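Local coordinates for tryptophan synthase alpha chain (Campylobacter jejuni, PDB 3THA), which probably serves as the tryptophan synthase alpha subunit, cleaving indoleglycerol phosphate in an aldol reaction to indole and glyceraldehyde 3-phosphate, at residues T20-Q28 / A64-V73; I142-V150 / L160-L171. All coordinates share one frame; numbering follows the deposited sequence.

Contact 1: residues T20-Q28 / A64-V73; sequences TVLGYPNLQ and AAKIALDQGV
In this TIM barrel, the end of strand 15-21 and the loop L22-N26 after it pack against helix 60-70, which follows the second strand, and so illustrate how a beta-alpha loop settles on the helix that follows the next strand. Y24 and A64 form the middle of the contact. The methyl CB of A64 sits over one face of the Y24 ring in a CH-pi contact, 3.8 Å from the ring centroid and displaced toward the rim, on the side of Y24 CG. With CG anti to the backbone N (chi1 175°), the ring is carried along the helix as far as I67, whose CD1 reaches CE1 of Y24 at 3.4 Å. V21 supplies the other wall around A64: its CG2 branch is 3.6 Å from A64 CB.

The turn itself comes closest near A68. V21 to Y24 form a type II beta turn with G23 at its positive-phi position, and this glycine lets V73 bring CG2 to 3.7 Å from G23 CA. A68 CB lies 3.5 Å from the carbonyl O of L22. V73 follows the Schellman motif at G72, and its CG1 branch meets L27 CD1 at 4.1 Å. Farther along, the bent chain of Q71 lays NE2 3.7 Å from CB of N26; N26 is the N-cap of helix 27-35, and its OD1 also bonds T29 OG1. On another flank of the helix, K66 forms a salt bridge with D53 and a cation-pi contact with F206 of the second subunit.

Hydrogen bonds thus run within the helix or to outside partners. Between the segments, methyl groups, one ring face and the bare CA of G23 meet without any, which suggests that the fit depends mainly on shape.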
loop_
_atom_site.group_PDB
_atom_site.type_symbol
_atom_site.label_atom_id
_atom_site.label_comp_id
_atom_site.label_asym_id
_atom_site.label_seq_id
_atom_site.Cartn_x
_atom_site.Cartn_y
_atom_site.Cartn_z
ATOM N N THR B 20 6.290 -6.415 11.396
ATOM C CA THR B 20 7.572 -6.580 10.703
ATOM C C THR B 20 7.318 -7.258 9.363
ATOM O O THR B 20 6.298 -7.932 9.158
ATOM C CB THR B 20 8.642 -7.450 11.507
ATOM O OG1 THR B 20 9.929 -7.400 10.860
ATOM C CG2 THR B 20 8.241 -8.920 11.592
ATOM N N VAL B 21 8.271 -7.088 8.462
ATOM C CA VAL B 21 8.245 -7.765 7.187
ATOM C C VAL B 21 9.157 -8.999 7.290
ATOM O O VAL B 21 10.355 -8.880 7.493
ATOM C CB VAL B 21 8.754 -6.837 6.049
ATOM C CG1 VAL B 21 8.395 -7.442 4.677
ATOM C CG2 VAL B 21 8.145 -5.456 6.169
ATOM N N LEU B 22 8.575 -10.174 7.145
ATOM C CA LEU B 22 9.315 -11.412 7.170
ATOM C C LEU B 22 10.271 -11.432 6.005
ATOM O O LEU B 22 9.898 -11.083 4.900
ATOM C CB LEU B 22 8.336 -12.563 7.091
ATOM C CG LEU B 22 7.620 -12.741 8.435
ATOM C CD1 LEU B 22 6.738 -13.949 8.386
ATOM C CD2 LEU B 22 8.631 -12.925 9.584
ATOM N N GLY B 23 11.522 -11.799 6.263
ATOM C CA GLY B 23 12.540 -11.887 5.196
ATOM C C GLY B 23 13.389 -10.631 5.029
ATOM O O GLY B 23 14.192 -10.553 4.118
ATOM N N TYR B 24 13.216 -9.661 5.917
ATOM C CA TYR B 24 13.925 -8.423 5.842
ATOM C C TYR B 24 14.812 -8.193 7.090
ATOM O O TYR B 24 14.278 -8.114 8.201
ATOM C CB TYR B 24 12.922 -7.264 5.708
ATOM C CG TYR B 24 13.618 -5.920 5.748
ATOM C CD1 TYR B 24 14.531 -5.568 4.756
ATOM C CD2 TYR B 24 13.405 -5.016 6.799
ATOM C CE1 TYR B 24 15.192 -4.326 4.784
ATOM C CE2 TYR B 24 14.081 -3.787 6.838
ATOM C CZ TYR B 24 14.950 -3.447 5.827
ATOM O OH TYR B 24 15.627 -2.238 5.843
ATOM N N PRO B 25 16.141 -8.035 6.914
ATOM C CA PRO B 25 16.895 -7.978 5.677
ATOM C C PRO B 25 17.213 -9.354 5.108
ATOM O O PRO B 25 17.783 -9.442 4.001
ATOM C CB PRO B 25 18.194 -7.259 6.076
ATOM C CG PRO B 25 18.199 -7.222 7.594
ATOM C CD PRO B 25 17.042 -8.036 8.079
ATOM N N ASN B 26 16.878 -10.400 5.875
ATOM C CA ASN B 26 16.900 -11.775 5.417
ATOM C C ASN B 26 16.069 -12.664 6.348
ATOM O O ASN B 26 15.633 -12.224 7.414
ATOM C CB ASN B 26 18.328 -12.317 5.137
ATOM C CG ASN B 26 19.287 -12.155 6.319
ATOM O OD1 ASN B 26 18.895 -12.319 7.469
ATOM N ND2 ASN B 26 20.561 -11.877 6.027
ATOM N N LEU B 27 15.805 -13.888 5.906
ATOM C CA LEU B 27 14.919 -14.778 6.593
ATOM C C LEU B 27 15.517 -15.192 7.925
ATOM O O LEU B 27 14.816 -15.300 8.932
ATOM C CB LEU B 27 14.648 -16.008 5.725
ATOM C CG LEU B 27 13.377 -16.796 6.104
ATOM C CD1 LEU B 27 12.120 -15.878 6.228
ATOM C CD2 LEU B 27 13.129 -17.980 5.110
ATOM N N GLN B 28 16.826 -15.395 7.946
ATOM C CA GLN B 28 17.463 -15.838 9.170
ATOM C C GLN B 28 17.317 -14.813 10.302
ATOM O O GLN B 28 17.233 -15.189 11.475
ATOM C CB GLN B 28 18.921 -16.212 8.935
ATOM C CG GLN B 28 19.657 -16.636 10.208
ATOM C CD GLN B 28 18.979 -17.783 10.973
ATOM O OE1 GLN B 28 18.530 -18.765 10.375
ATOM N NE2 GLN B 28 18.921 -17.660 12.296
ATOM N N ALA B 64 11.642 -3.253 2.072
ATOM C CA ALA B 64 11.740 -4.485 2.877
ATOM C C ALA B 64 11.216 -5.676 2.077
ATOM O O ALA B 64 11.839 -6.802 2.060
ATOM C CB ALA B 64 10.948 -4.347 4.141
ATOM N N ALA B 65 10.084 -5.413 1.403
ATOM C CA ALA B 65 9.386 -6.429 0.627
ATOM C C ALA B 65 10.122 -6.817 -0.675
ATOM O O ALA B 65 10.149 -8.004 -1.032
ATOM C CB ALA B 65 7.915 -6.006 0.361
ATOM N N LYS B 66 10.769 -5.849 -1.349
ATOM C CA LYS B 66 11.581 -6.183 -2.510
ATOM C C LYS B 66 12.732 -7.013 -2.024
ATOM O O LYS B 66 13.102 -8.040 -2.627
ATOM C CB LYS B 66 12.122 -4.952 -3.260
ATOM C CG LYS B 66 11.123 -3.821 -3.537
ATOM C CD LYS B 66 11.549 -3.148 -4.825
ATOM C CE LYS B 66 10.742 -1.896 -5.173
ATOM N NZ LYS B 66 9.235 -1.923 -4.979
ATOM N N ILE B 67 13.310 -6.579 -0.912
ATOM C CA ILE B 67 14.436 -7.315 -0.355
ATOM C C ILE B 67 14.025 -8.740 -0.039
ATOM O O ILE B 67 14.718 -9.674 -0.435
ATOM C CB ILE B 67 15.060 -6.620 0.846
ATOM C CG1 ILE B 67 15.720 -5.299 0.385
ATOM C CG2 ILE B 67 16.142 -7.507 1.433
ATOM C CD1 ILE B 67 15.745 -4.155 1.422
ATOM N N ALA B 68 12.879 -8.923 0.627
ATOM C CA ALA B 68 12.442 -10.258 0.940
ATOM C C ALA B 68 12.285 -11.036 -0.364
ATOM O O ALA B 68 12.754 -12.202 -0.461
ATOM C CB ALA B 68 11.121 -10.226 1.695
ATOM N N LEU B 69 11.636 -10.393 -1.353
ATOM C CA LEU B 69 11.266 -11.065 -2.608
ATOM C C LEU B 69 12.463 -11.535 -3.410
ATOM O O LEU B 69 12.504 -12.690 -3.839
ATOM C CB LEU B 69 10.341 -10.216 -3.505
ATOM C CG LEU B 69 8.901 -10.044 -3.044
ATOM C CD1 LEU B 69 8.260 -8.928 -3.891
ATOM C CD2 LEU B 69 8.118 -11.354 -3.118
ATOM N N ASP B 70 13.448 -10.677 -3.606
ATOM C CA ASP B 70 14.625 -11.114 -4.375
ATOM C C ASP B 70 15.538 -12.077 -3.586
ATOM O O ASP B 70 16.398 -12.757 -4.157
ATOM C CB ASP B 70 15.438 -9.923 -4.846
ATOM C CG ASP B 70 16.532 -9.586 -3.893
ATOM O OD1 ASP B 70 17.693 -9.478 -4.349
ATOM O OD2 ASP B 70 16.230 -9.461 -2.683
ATOM N N GLN B 71 15.337 -12.094 -2.270
ATOM C CA GLN B 71 16.055 -12.911 -1.347
ATOM C C GLN B 71 15.335 -14.284 -1.394
ATOM O O GLN B 71 15.854 -15.309 -0.913
ATOM C CB GLN B 71 15.954 -12.195 -0.006
ATOM C CG GLN B 71 16.592 -12.788 1.176
ATOM C CD GLN B 71 18.099 -12.616 1.238
ATOM O OE1 GLN B 71 18.667 -11.577 0.885
ATOM N NE2 GLN B 71 18.751 -13.640 1.716
ATOM N N GLY B 72 14.135 -14.304 -2.003
ATOM C CA GLY B 72 13.480 -15.568 -2.375
ATOM C C GLY B 72 12.391 -15.942 -1.401
ATOM O O GLY B 72 11.775 -17.000 -1.548
ATOM N N VAL B 73 12.150 -15.056 -0.426
ATOM C CA VAL B 73 11.095 -15.228 0.597
ATOM C C VAL B 73 9.660 -15.131 0.039
ATOM O O VAL B 73 9.127 -14.021 -0.229
ATOM C CB VAL B 73 11.256 -14.237 1.789
ATOM C CG1 VAL B 73 10.257 -14.540 2.872
ATOM C CG2 VAL B 73 12.676 -14.306 2.376
#

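Contact 2: residues I142-V150 / L160-L171; sequences IALITLVSV and LVKHAKGFIYLL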
loop_
_atom_site.group_PDB
_atom_site.type_symbol
_atom_site.label_atom_id
_atom_site.label_comp_id
_atom_site.label_asym_id
_atom_site.label_seq_id
_atom_site.Cartn_x
_atom_site.Cartn_y
_atom_site.Cartn_z
ATOM N N ILE B 142 -10.511 -18.298 12.856
ATOM C CA ILE B 142 -9.506 -17.284 12.632
ATOM C C ILE B 142 -10.325 -16.029 12.468
ATOM O O ILE B 142 -11.364 -16.021 11.806
ATOM C CB ILE B 142 -8.713 -17.566 11.347
ATOM C CG1 ILE B 142 -7.622 -18.585 11.610
ATOM C CG2 ILE B 142 -8.049 -16.340 10.865
ATOM C CD1 ILE B 142 -6.296 -17.966 11.993
ATOM N N ALA B 143 -9.884 -14.974 13.111
ATOM C CA ALA B 143 -10.548 -13.724 12.971
ATOM C C ALA B 143 -9.997 -12.978 11.753
ATOM O O ALA B 143 -8.769 -12.912 11.546
ATOM C CB ALA B 143 -10.339 -12.908 14.240
ATOM N N LEU B 144 -10.917 -12.420 10.965
ATOM C CA LEU B 144 -10.626 -11.418 9.931
ATOM C C LEU B 144 -10.861 -10.023 10.511
ATOM O O LEU B 144 -12.007 -9.645 10.797
ATOM C CB LEU B 144 -11.543 -11.614 8.706
ATOM C CG LEU B 144 -11.177 -10.674 7.571
ATOM C CD1 LEU B 144 -9.686 -10.922 7.139
ATOM C CD2 LEU B 144 -12.075 -10.826 6.393
ATOM N N ILE B 145 -9.787 -9.266 10.677
ATOM C CA ILE B 145 -9.770 -8.131 11.556
ATOM C C ILE B 145 -10.396 -6.957 10.847
ATOM O O ILE B 145 -10.136 -6.733 9.660
ATOM C CB ILE B 145 -8.299 -7.819 12.002
ATOM C CG1 ILE B 145 -7.659 -9.012 12.713
ATOM C CG2 ILE B 145 -8.161 -6.512 12.814
ATOM C CD1 ILE B 145 -8.226 -9.306 14.107
ATOM N N THR B 146 -11.210 -6.209 11.599
ATOM C CA THR B 146 -12.045 -5.141 11.103
ATOM C C THR B 146 -11.373 -3.796 11.339
ATOM O O THR B 146 -10.961 -3.489 12.477
ATOM C CB THR B 146 -13.393 -5.082 11.902
ATOM O OG1 THR B 146 -14.051 -6.349 11.882
ATOM C CG2 THR B 146 -14.334 -4.062 11.322
ATOM N N LEU B 147 -11.361 -2.967 10.294
ATOM C CA LEU B 147 -10.719 -1.683 10.328
ATOM C C LEU B 147 -11.721 -0.597 10.404
ATOM O O LEU B 147 -12.706 -0.646 9.690
ATOM C CB LEU B 147 -9.918 -1.472 9.047
ATOM C CG LEU B 147 -8.489 -1.970 9.089
ATOM C CD1 LEU B 147 -8.384 -3.453 9.559
ATOM C CD2 LEU B 147 -7.914 -1.790 7.721
ATOM N N VAL B 148 -11.491 0.402 11.243
ATOM C CA VAL B 148 -12.336 1.587 11.236
ATOM C C VAL B 148 -11.459 2.826 11.361
ATOM O O VAL B 148 -10.346 2.714 11.861
ATOM C CB VAL B 148 -13.459 1.550 12.324
ATOM C CG1 VAL B 148 -13.945 0.132 12.563
ATOM C CG2 VAL B 148 -13.018 2.177 13.623
ATOM N N SER B 149 -11.945 3.981 10.889
ATOM C CA SER B 149 -11.265 5.257 11.054
ATOM C C SER B 149 -12.050 6.161 11.935
ATOM O O SER B 149 -13.203 5.878 12.311
ATOM C CB SER B 149 -11.182 5.964 9.726
ATOM O OG SER B 149 -10.757 5.052 8.739
ATOM N N VAL B 150 -11.446 7.295 12.227
ATOM C CA VAL B 150 -12.081 8.325 13.004
ATOM C C VAL B 150 -13.290 8.883 12.235
ATOM O O VAL B 150 -14.236 9.411 12.832
ATOM C CB VAL B 150 -11.031 9.414 13.403
ATOM C CG1 VAL B 150 -11.681 10.738 13.762
ATOM C CG2 VAL B 150 -10.187 8.932 14.563
ATOM N N LEU B 160 -20.033 -2.646 11.150
ATOM C CA LEU B 160 -18.770 -3.385 11.011
ATOM C C LEU B 160 -18.387 -4.139 12.281
ATOM O O LEU B 160 -17.798 -5.234 12.204
ATOM C CB LEU B 160 -17.642 -2.461 10.580
ATOM C CG LEU B 160 -17.700 -2.057 9.102
ATOM C CD1 LEU B 160 -16.972 -0.728 8.889
ATOM C CD2 LEU B 160 -17.111 -3.139 8.182
ATOM N N VAL B 161 -18.719 -3.581 13.443
ATOM C CA VAL B 161 -18.176 -4.147 14.673
ATOM C C VAL B 161 -19.119 -5.040 15.456
ATOM O O VAL B 161 -18.680 -5.904 16.192
ATOM C CB VAL B 161 -17.541 -3.090 15.608
ATOM C CG1 VAL B 161 -16.506 -2.282 14.851
ATOM C CG2 VAL B 161 -18.587 -2.195 16.220
ATOM N N LYS B 162 -20.416 -4.854 15.296
ATOM C CA LYS B 162 -21.374 -5.600 16.121
ATOM C C LYS B 162 -21.073 -7.098 16.095
ATOM O O LYS B 162 -21.225 -7.776 17.115
ATOM C CB LYS B 162 -22.808 -5.332 15.661
ATOM C CG LYS B 162 -23.887 -5.819 16.596
ATOM C CD LYS B 162 -25.262 -5.851 15.896
ATOM C CE LYS B 162 -26.318 -6.557 16.762
ATOM N NZ LYS B 162 -27.175 -5.567 17.441
ATOM N N HIS B 163 -20.622 -7.583 14.938
ATOM C CA HIS B 163 -20.384 -9.011 14.712
ATOM C C HIS B 163 -18.924 -9.374 14.425
ATOM O O HIS B 163 -18.667 -10.441 13.861
ATOM C CB HIS B 163 -21.257 -9.509 13.551
ATOM C CG HIS B 163 -22.731 -9.471 13.842
ATOM N ND1 HIS B 163 -23.271 -9.884 15.047
ATOM C CD2 HIS B 163 -23.782 -9.087 13.076
ATOM C CE1 HIS B 163 -24.585 -9.736 15.017
ATOM N NE2 HIS B 163 -24.924 -9.258 13.829
ATOM N N ALA B 164 -17.981 -8.498 14.794
ATOM C CA ALA B 164 -16.555 -8.693 14.485
ATOM C C ALA B 164 -15.888 -9.649 15.467
ATOM O O ALA B 164 -16.480 -10.012 16.460
ATOM C CB ALA B 164 -15.825 -7.371 14.493
ATOM N N LYS B 165 -14.651 -10.036 15.168
ATOM C CA LYS B 165 -13.898 -10.960 15.986
ATOM C C LYS B 165 -12.444 -10.455 16.128
ATOM O O LYS B 165 -11.929 -9.730 15.266
ATOM C CB LYS B 165 -13.940 -12.364 15.374
ATOM C CG LYS B 165 -15.379 -12.940 15.055
ATOM C CD LYS B 165 -16.144 -13.509 16.276
ATOM C CE LYS B 165 -17.391 -14.336 15.853
ATOM N NZ LYS B 165 -17.094 -15.193 14.616
ATOM N N GLY B 166 -11.801 -10.798 17.233
ATOM C CA GLY B 166 -10.403 -10.415 17.442
ATOM C C GLY B 166 -10.198 -9.115 18.176
ATOM O O GLY B 166 -10.309 -9.074 19.416
ATOM N N PHE B 167 -9.928 -8.050 17.415
ATOM C CA PHE B 167 -9.792 -6.702 17.955
ATOM C C PHE B 167 -10.247 -5.729 16.887
ATOM O O PHE B 167 -10.268 -6.085 15.736
ATOM C CB PHE B 167 -8.335 -6.414 18.422
ATOM C CG PHE B 167 -7.289 -6.388 17.307
ATOM C CD1 PHE B 167 -6.565 -7.529 16.986
ATOM C CD2 PHE B 167 -7.008 -5.206 16.606
ATOM C CE1 PHE B 167 -5.579 -7.520 15.992
ATOM C CE2 PHE B 167 -6.000 -5.159 15.593
ATOM C CZ PHE B 167 -5.287 -6.317 15.290
ATOM N N ILE B 168 -10.646 -4.523 17.264
ATOM C CA ILE B 168 -10.938 -3.507 16.281
ATOM C C ILE B 168 -9.667 -2.744 16.000
ATOM O O ILE B 168 -8.954 -2.349 16.929
ATOM C CB ILE B 168 -12.051 -2.526 16.732
ATOM C CG1 ILE B 168 -13.237 -3.294 17.335
ATOM C CG2 ILE B 168 -12.500 -1.662 15.543
ATOM C CD1 ILE B 168 -13.854 -4.295 16.388
ATOM N N TYR B 169 -9.387 -2.549 14.707
ATOM C CA TYR B 169 -8.222 -1.827 14.274
ATOM C C TYR B 169 -8.715 -0.440 13.985
ATOM O O TYR B 169 -9.258 -0.184 12.899
ATOM C CB TYR B 169 -7.667 -2.459 13.011
ATOM C CG TYR B 169 -6.200 -2.150 12.673
ATOM C CD1 TYR B 169 -5.706 -0.840 12.702
ATOM C CD2 TYR B 169 -5.323 -3.171 12.303
ATOM C CE1 TYR B 169 -4.377 -0.560 12.405
ATOM C CE2 TYR B 169 -3.963 -2.894 12.021
ATOM C CZ TYR B 169 -3.518 -1.584 12.050
ATOM O OH TYR B 169 -2.199 -1.278 11.734
ATOM N N LEU B 170 -8.553 0.449 14.966
ATOM C CA LEU B 170 -8.807 1.873 14.812
ATOM C C LEU B 170 -7.625 2.646 14.185
ATOM O O LEU B 170 -6.635 2.932 14.859
ATOM C CB LEU B 170 -9.176 2.513 16.151
ATOM C CG LEU B 170 -9.572 3.990 15.993
ATOM C CD1 LEU B 170 -10.603 4.240 14.831
ATOM C CD2 LEU B 170 -10.090 4.572 17.267
ATOM N N LEU B 171 -7.737 3.005 12.912
ATOM C CA LEU B 171 -6.735 3.856 12.302
ATOM C C LEU B 171 -6.808 5.211 12.966
ATOM O O LEU B 171 -7.846 5.603 13.504
ATOM C CB LEU B 171 -6.932 3.972 10.791
ATOM C CG LEU B 171 -6.937 2.613 10.095
ATOM C CD1 LEU B 171 -7.253 2.738 8.639
ATOM C CD2 LEU B 171 -5.620 1.928 10.271
HETATM O O HOH W 1 -13.876 -9.425 12.617
HETATM O O HOH W 2 -12.139 -7.260 14.063
#
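I145 lies over a face of F167 within a beta-alpha-beta unit of the TIM barrel: strand 143-148, helix 154-161 and strand 168-171. CG2 of I145 is 4.0 Å from the centroid of the F167 ring and 20° off the normal, while CD1 of the same isoleucine covers the rim at CE1. F167 CG stands between its backbone N and carbonyl carbon (chi1 66°), an orientation that folds the ring back toward strand 143-148. F7, edge-to-face, and F203, its plane at about 30°, also meet the ring.

L147 and Y169 run side by side in the same direction, CD1 of L147 resting 3.7 Å from CB of Y169. They share the sheet face that looks away from helix 154-161, and the Y169 side chain comes within about 4 Å of that of E46, predicted to be a proton acceptor. I55 and A56 of the second subunit pack on this pair.

On the helix-facing side V148 spreads its two branches. CG1 meets I168 CG2 and, at nearly a right angle, V161 of the helix; CG2 is pressed against L170 CD1 at 3.4 Å. T146 slants across L160, with CG2 against its CB.

Parallel strand bonding fixes this pairing. Y169 N donates to T146 O almost straight (169° at the hydrogen), V148 N to Y169 O, and L171 N to V148 O. Before the ladder the strands part, and water fills in: one molecule joins L144 O to K165 N, and a second accepts from T146 N at 2.8 Å, with K165 O and F167 O each also 2.8 Å from that water's oxygen.

Overall arrangement
Contacts 1 and 2 belong to one closed parallel barrel but lie on opposite sides of the chain's centre, their own centres 28 Å apart and their nearest atoms about 10 Å apart. The first joins a strand end and its loop to a helix, the second two neighbouring strands and the end of the helix between them, and they follow one another along the chain. Contact 2 borders the predicted proton acceptor E46, through Y169 at about 4 Å between side chains; contact 1 is more remote, with the L22 side chain about 9 Å away. Both also reach the second subunit, and D53 is a shared neighbour: contact 1 meets that of its own chain, contact 2 that of the second subunit, at S149.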